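Local coordinates for uncharacterized protein YbaA (Shigella flexneri, PDB 2OKQ) that is of unknown function, belongs to the DUF1428 family, forms a two-chain assembly with a continuous interface sheet and binds sodium in the crystal, at residues A[30-35]-A[80-85]; A[59-64]-A[92-97]. One frame throughout, in Å; residues are numbered along the deposited sequence.

Contact 1: residues A[30-35]-A[80-85]; sequences GFVVAV and MAVKAE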
loop_
_atom_site.group_PDB
_atom_site.type_symbol
_atom_site.label_atom_id
_atom_site.label_comp_id
_atom_site.label_asym_id
_atom_site.label_seq_id
_atom_site.Cartn_x
_atom_site.Cartn_y
_atom_site.Cartn_z
ATOM N N GLY A 30 -6.141 0.461 -2.125
ATOM C CA GLY A 30 -4.732 0.105 -2.399
ATOM C C GLY A 30 -4.450 0.126 -3.885
ATOM O O GLY A 30 -5.327 -0.250 -4.694
ATOM N N PHE A 31 -3.246 0.579 -4.260
ATOM C CA PHE A 31 -2.855 0.673 -5.676
ATOM C C PHE A 31 -1.441 0.113 -5.777
ATOM O O PHE A 31 -0.607 0.372 -4.900
ATOM C CB PHE A 31 -2.800 2.118 -6.213
ATOM C CG PHE A 31 -4.071 2.932 -6.062
ATOM C CD1 PHE A 31 -4.859 3.221 -7.168
ATOM C CD2 PHE A 31 -4.430 3.480 -4.830
ATOM C CE1 PHE A 31 -6.010 4.040 -7.047
ATOM C CE2 PHE A 31 -5.580 4.275 -4.701
ATOM C CZ PHE A 31 -6.376 4.538 -5.815
ATOM N N VAL A 32 -1.183 -0.680 -6.809
ATOM C CA VAL A 32 0.195 -1.033 -7.187
ATOM C C VAL A 32 0.308 -0.684 -8.657
ATOM O O VAL A 32 -0.538 -1.081 -9.459
ATOM C CB VAL A 32 0.545 -2.501 -6.937
ATOM C CG1 VAL A 32 2.080 -2.748 -7.134
ATOM C CG2 VAL A 32 0.146 -2.926 -5.525
ATOM N N VAL A 33 1.381 0.033 -8.990
ATOM C CA VAL A 33 1.538 0.671 -10.286
ATOM C C VAL A 33 2.934 0.341 -10.836
ATOM O O VAL A 33 3.893 0.273 -10.069
ATOM C CB VAL A 33 1.417 2.215 -10.119
ATOM C CG1 VAL A 33 1.233 2.895 -11.446
ATOM C CG2 VAL A 33 0.246 2.585 -9.194
ATOM N N ALA A 34 3.041 0.120 -12.150
ATOM C CA ALA A 34 4.358 0.101 -12.810
ATOM C C ALA A 34 4.562 1.491 -13.443
ATOM O O ALA A 34 3.689 1.991 -14.162
ATOM C CB ALA A 34 4.406 -0.997 -13.858
ATOM N N VAL A 35 5.666 2.146 -13.118
ATOM C CA VAL A 35 5.922 3.495 -13.597
ATOM C C VAL A 35 7.315 3.507 -14.253
ATOM O O VAL A 35 8.262 2.988 -13.674
ATOM C CB VAL A 35 5.887 4.526 -12.427
ATOM C CG1 VAL A 35 6.203 5.920 -12.906
ATOM C CG2 VAL A 35 4.522 4.514 -11.715
ATOM N N MET A 80 5.911 -8.907 -11.155
ATOM C CA MET A 80 5.004 -9.788 -11.903
ATOM C C MET A 80 3.562 -9.322 -11.761
ATOM O O MET A 80 2.769 -9.415 -12.722
ATOM C CB MET A 80 5.144 -11.249 -11.474
ATOM C CG MET A 80 6.515 -11.864 -11.776
ATOM S SD MET A 80 6.753 -13.505 -11.070
ATOM C CE MET A 80 5.866 -14.514 -12.255
ATOM N N ALA A 81 3.242 -8.799 -10.572
ATOM C CA ALA A 81 1.888 -8.330 -10.256
ATOM C C ALA A 81 1.396 -7.210 -11.175
ATOM O O ALA A 81 0.181 -7.098 -11.432
ATOM C CB ALA A 81 1.838 -7.868 -8.788
ATOM N N VAL A 82 2.297 -6.343 -11.625
ATOM C CA VAL A 82 1.927 -5.259 -12.549
ATOM C C VAL A 82 2.597 -5.416 -13.938
ATOM O O VAL A 82 2.709 -4.443 -14.717
ATOM C CB VAL A 82 2.215 -3.867 -11.968
ATOM C CG1 VAL A 82 1.314 -3.612 -10.711
ATOM C CG2 VAL A 82 3.695 -3.717 -11.608
ATOM N N LYS A 83 3.047 -6.633 -14.201
ATOM C CA LYS A 83 3.747 -6.991 -15.455
ATOM C C LYS A 83 4.719 -5.883 -15.850
ATOM O O LYS A 83 4.675 -5.335 -16.960
ATOM C CB LYS A 83 2.746 -7.317 -16.568
ATOM C CG LYS A 83 1.838 -8.472 -16.207
ATOM C CD LYS A 83 0.816 -8.799 -17.275
ATOM C CE LYS A 83 0.121 -10.123 -16.943
ATOM N NZ LYS A 83 -1.082 -10.403 -17.795
ATOM N N ALA A 84 5.584 -5.546 -14.892
ATOM C CA ALA A 84 6.503 -4.439 -15.006
ATOM C C ALA A 84 7.488 -4.701 -16.128
ATOM O O ALA A 84 7.996 -5.817 -16.252
ATOM C CB ALA A 84 7.251 -4.243 -13.699
ATOM N N GLU A 85 7.755 -3.677 -16.929
ATOM C CA GLU A 85 8.759 -3.787 -17.991
ATOM C C GLU A 85 10.122 -3.276 -17.537
ATOM O O GLU A 85 10.233 -2.576 -16.535
ATOM C CB GLU A 85 8.279 -3.096 -19.264
ATOM C CG GLU A 85 7.411 -4.011 -20.108
ATOM C CD GLU A 85 6.374 -3.277 -20.921
ATOM O OE1 GLU A 85 6.650 -2.150 -21.406
ATOM O OE2 GLU A 85 5.271 -3.842 -21.085
#
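Val82 reaches strand 27-36 with both of its methyls, and each finds a different partner. CG1 sits over the backbone after Val32, 3.4 Å from Val32 O, and also meets Val32 CG1 at 3.8 Å, the two side chains crossing at about a right angle. CG2 lies against the methyl of Ala34, with Val82 CG2 and Ala34 CB 3.6 Å apart. Chi1 of -65° puts Val82 CG1 beside its own backbone N and CG2 between that N and the carbonyl carbon, a fork that spans the two residues Val32 and Ala34 along one face of the strand. Ala34 CB is shared: it also touches Ala84 CB, more loosely, at 4.3 Å.

The short helix 78-81 ends just before this approach in a Schellman motif. Lys83, with positive phi, is its C-prime residue; Lys83 N bonds to Met80 O at 3.2 Å, and Ala84 N turns back to Arg79 O. The turn leaves Val82 facing the sheet and sends Lys83 away from it.

Two polar groups of 80-85 are held by residues outside the strand: Val82 O accepts from Arg129 NH1, and Lys83 NZ bonds to Val75 O of the second subunit. Val32 is packed by Phe78 of its own chain and by Phe78 of the second subunit.

Contact 2: residues A[59-64]-A[92-97]; sequences ALRIVE and FSWIEY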
loop_
_atom_site.group_PDB
_atom_site.type_symbol
_atom_site.label_atom_id
_atom_site.label_comp_id
_atom_site.label_asym_id
_atom_site.label_seq_id
_atom_site.Cartn_x
_atom_site.Cartn_y
_atom_site.Cartn_z
ATOM N N ALA A 59 -10.757 11.845 1.984
ATOM C CA ALA A 59 -9.574 11.016 2.293
ATOM C C ALA A 59 -8.805 11.537 3.502
ATOM O O ALA A 59 -8.656 12.758 3.680
ATOM C CB ALA A 59 -8.653 10.928 1.101
ATOM N N LEU A 60 -8.302 10.605 4.315
ATOM C CA LEU A 60 -7.542 10.936 5.520
ATOM C C LEU A 60 -6.068 11.120 5.185
ATOM O O LEU A 60 -5.391 11.955 5.800
ATOM C CB LEU A 60 -7.686 9.837 6.574
ATOM C CG LEU A 60 -9.100 9.549 7.068
ATOM C CD1 LEU A 60 -9.126 8.240 7.812
ATOM C CD2 LEU A 60 -9.633 10.674 7.969
ATOM N N ARG A 61 -5.573 10.367 4.206
ATOM C CA ARG A 61 -4.134 10.340 3.959
ATOM C C ARG A 61 -3.908 9.698 2.618
ATOM O O ARG A 61 -4.661 8.790 2.234
ATOM C CB ARG A 61 -3.450 9.522 5.063
ATOM C CG ARG A 61 -1.922 9.525 4.994
ATOM C CD ARG A 61 -1.378 8.579 6.051
ATOM N NE ARG A 61 0.085 8.537 6.055
ATOM C CZ ARG A 61 0.763 7.504 6.534
ATOM N NH1 ARG A 61 0.096 6.439 7.019
ATOM N NH2 ARG A 61 2.092 7.506 6.503
ATOM N N ILE A 62 -2.897 10.170 1.889
ATOM C CA ILE A 62 -2.552 9.598 0.589
ATOM C C ILE A 62 -1.054 9.349 0.656
ATOM O O ILE A 62 -0.297 10.265 0.993
ATOM C CB ILE A 62 -2.843 10.567 -0.602
ATOM C CG1 ILE A 62 -4.336 10.804 -0.790
ATOM C CG2 ILE A 62 -2.313 9.983 -1.926
ATOM C CD1 ILE A 62 -4.988 11.817 0.226
ATOM N N VAL A 63 -0.642 8.115 0.375
ATOM C CA VAL A 63 0.774 7.752 0.485
ATOM C C VAL A 63 1.209 7.065 -0.805
ATOM O O VAL A 63 0.521 6.199 -1.296
ATOM C CB VAL A 63 1.045 6.788 1.700
ATOM C CG1 VAL A 63 2.525 6.571 1.869
ATOM C CG2 VAL A 63 0.459 7.312 3.037
ATOM N N GLU A 64 2.340 7.464 -1.383
ATOM C CA GLU A 64 2.841 6.824 -2.590
ATOM C C GLU A 64 4.289 6.457 -2.304
ATOM O O GLU A 64 5.048 7.313 -1.844
ATOM C CB GLU A 64 2.834 7.809 -3.754
ATOM C CG GLU A 64 1.472 8.392 -3.992
ATOM C CD GLU A 64 0.750 7.771 -5.137
ATOM O OE1 GLU A 64 1.248 6.808 -5.753
ATOM O OE2 GLU A 64 -0.357 8.263 -5.421
ATOM N N PHE A 92 3.983 1.388 -4.689
ATOM C CA PHE A 92 3.035 0.827 -3.729
ATOM C C PHE A 92 2.397 2.048 -3.105
ATOM O O PHE A 92 3.101 2.901 -2.567
ATOM C CB PHE A 92 3.780 0.009 -2.654
ATOM C CG PHE A 92 2.893 -0.631 -1.620
ATOM C CD1 PHE A 92 2.332 -1.890 -1.839
ATOM C CD2 PHE A 92 2.665 -0.004 -0.391
ATOM C CE1 PHE A 92 1.517 -2.493 -0.864
ATOM C CE2 PHE A 92 1.853 -0.600 0.598
ATOM C CZ PHE A 92 1.291 -1.856 0.372
ATOM N N SER A 93 1.074 2.171 -3.221
ATOM C CA SER A 93 0.371 3.370 -2.780
ATOM C C SER A 93 -0.987 3.028 -2.177
ATOM O O SER A 93 -1.563 1.973 -2.479
ATOM C CB SER A 93 0.140 4.309 -3.972
ATOM O OG SER A 93 1.359 4.723 -4.562
ATOM N N TRP A 94 -1.502 3.946 -1.362
ATOM C CA TRP A 94 -2.820 3.758 -0.803
ATOM C C TRP A 94 -3.417 5.088 -0.374
ATOM O O TRP A 94 -2.711 6.113 -0.236
ATOM C CB TRP A 94 -2.804 2.781 0.370
ATOM C CG TRP A 94 -2.192 3.324 1.630
ATOM C CD1 TRP A 94 -2.842 3.973 2.638
ATOM C CD2 TRP A 94 -0.817 3.236 2.026
ATOM N NE1 TRP A 94 -1.955 4.326 3.619
ATOM C CE2 TRP A 94 -0.706 3.862 3.279
ATOM C CE3 TRP A 94 0.333 2.675 1.439
ATOM C CZ2 TRP A 94 0.524 3.969 3.972
ATOM C CZ3 TRP A 94 1.570 2.783 2.138
ATOM C CH2 TRP A 94 1.642 3.416 3.386
ATOM N N ILE A 95 -4.731 5.050 -0.192
ATOM C CA ILE A 95 -5.472 6.207 0.318
ATOM C C ILE A 95 -6.351 5.713 1.465
ATOM O O ILE A 95 -7.068 4.717 1.319
ATOM C CB ILE A 95 -6.320 6.833 -0.801
ATOM C CG1 ILE A 95 -5.452 7.225 -2.009
ATOM C CG2 ILE A 95 -7.131 8.031 -0.235
ATOM C CD1 ILE A 95 -6.223 7.727 -3.187
ATOM N N GLU A 96 -6.267 6.386 2.610
ATOM C CA GLU A 96 -6.981 6.001 3.808
ATOM C C GLU A 96 -8.280 6.779 3.896
ATOM O O GLU A 96 -8.287 7.973 3.596
ATOM C CB GLU A 96 -6.128 6.317 5.028
ATOM C CG GLU A 96 -4.779 5.522 5.006
ATOM C CD GLU A 96 -3.994 5.614 6.296
ATOM O OE1 GLU A 96 -4.590 5.825 7.379
ATOM O OE2 GLU A 96 -2.740 5.451 6.243
ATOM N N TYR A 97 -9.341 6.098 4.320
ATOM C CA TYR A 97 -10.693 6.686 4.425
ATOM C C TYR A 97 -11.325 6.296 5.756
ATOM O O TYR A 97 -11.000 5.235 6.319
ATOM C CB TYR A 97 -11.583 6.154 3.280
ATOM C CG TYR A 97 -11.223 6.710 1.914
ATOM C CD1 TYR A 97 -11.564 8.013 1.563
ATOM C CD2 TYR A 97 -10.538 5.922 0.978
ATOM C CE1 TYR A 97 -11.243 8.538 0.302
ATOM C CE2 TYR A 97 -10.225 6.418 -0.292
ATOM C CZ TYR A 97 -10.574 7.748 -0.607
ATOM O OH TYR A 97 -10.257 8.274 -1.822
#
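Chi1 of -175° sets Arg61 CG anti to the backbone N, and the chain then runs extended to NE, alongside Glu96. Trp94 takes the less usual chi1 of 73°, which lays its indole beneath Val63. Val63 CB stands over the six-membered ring of Trp94, 3.7 Å from its centroid in a CH-pi contact, and Val63 CG2 touches Trp94 CZ2 at 3.5 Å.

Arg61 NH1 lies at the indole edge and forms a salt bridge with Glu96 OE2 at 3.1 Å. NH1 meets OE2 on the syn side, tilted out of the carboxylate plane, with the guanidinium and carboxylate planes 73° apart. The anti lone pair of Glu96 OE2 takes Trp94 NE1 at 3.0 Å, nearly straight and in the ring plane, which helps to fix the indole's rotation; the ring also stacks on Trp94 of the second subunit. Arg61 of that subunit also bridges to Glu96 OE2, while NE of this chain's Arg61 forms a salt bridge with Asp140 of the second subunit.

Reciprocal bonds between Val63 and Trp94 join the antiparallel strands, with Val63 N 2.9 Å from Trp94 O. On the opposite face Ile62 CG1 meets Ile95 CG1 at 3.9 Å, and Ala59 CB fits against Ile95 CG2 at 3.5 Å.

That face lies under helix 40-56, whose Phe54 covers Ile95 and Tyr97; Tyr97 also packs on helix 100-111. Strand 27-36 continues the sheet beyond 92-97, and on the other side Val63 and Glu64 pair in an antiparallel ladder with a second-subunit strand.

Overall arrangement
The centres of contacts 1 and 2 lie about 17 Å apart, yet the two meet directly on neighbouring strands 27-36 and 88-97. Phe31 N is 2.8 Å from Ser93 O, a probable hydrogen bond, and Phe31 CE2 packs on Ile95 CD1 at 3.8 Å. The segments alternate along the chain: from 59-64 it runs on into helix 78-81, whose end and following turn make up 80-85, then returns to the sheet at 92-97. Contact 2 joins two strands within the sheet, whereas contact 1 seats a helix end against it; both reach the second subunit. Neither sits at a sodium ion, the side chains of Ala84 and Tyr97 being about 10 and 12 Å from one.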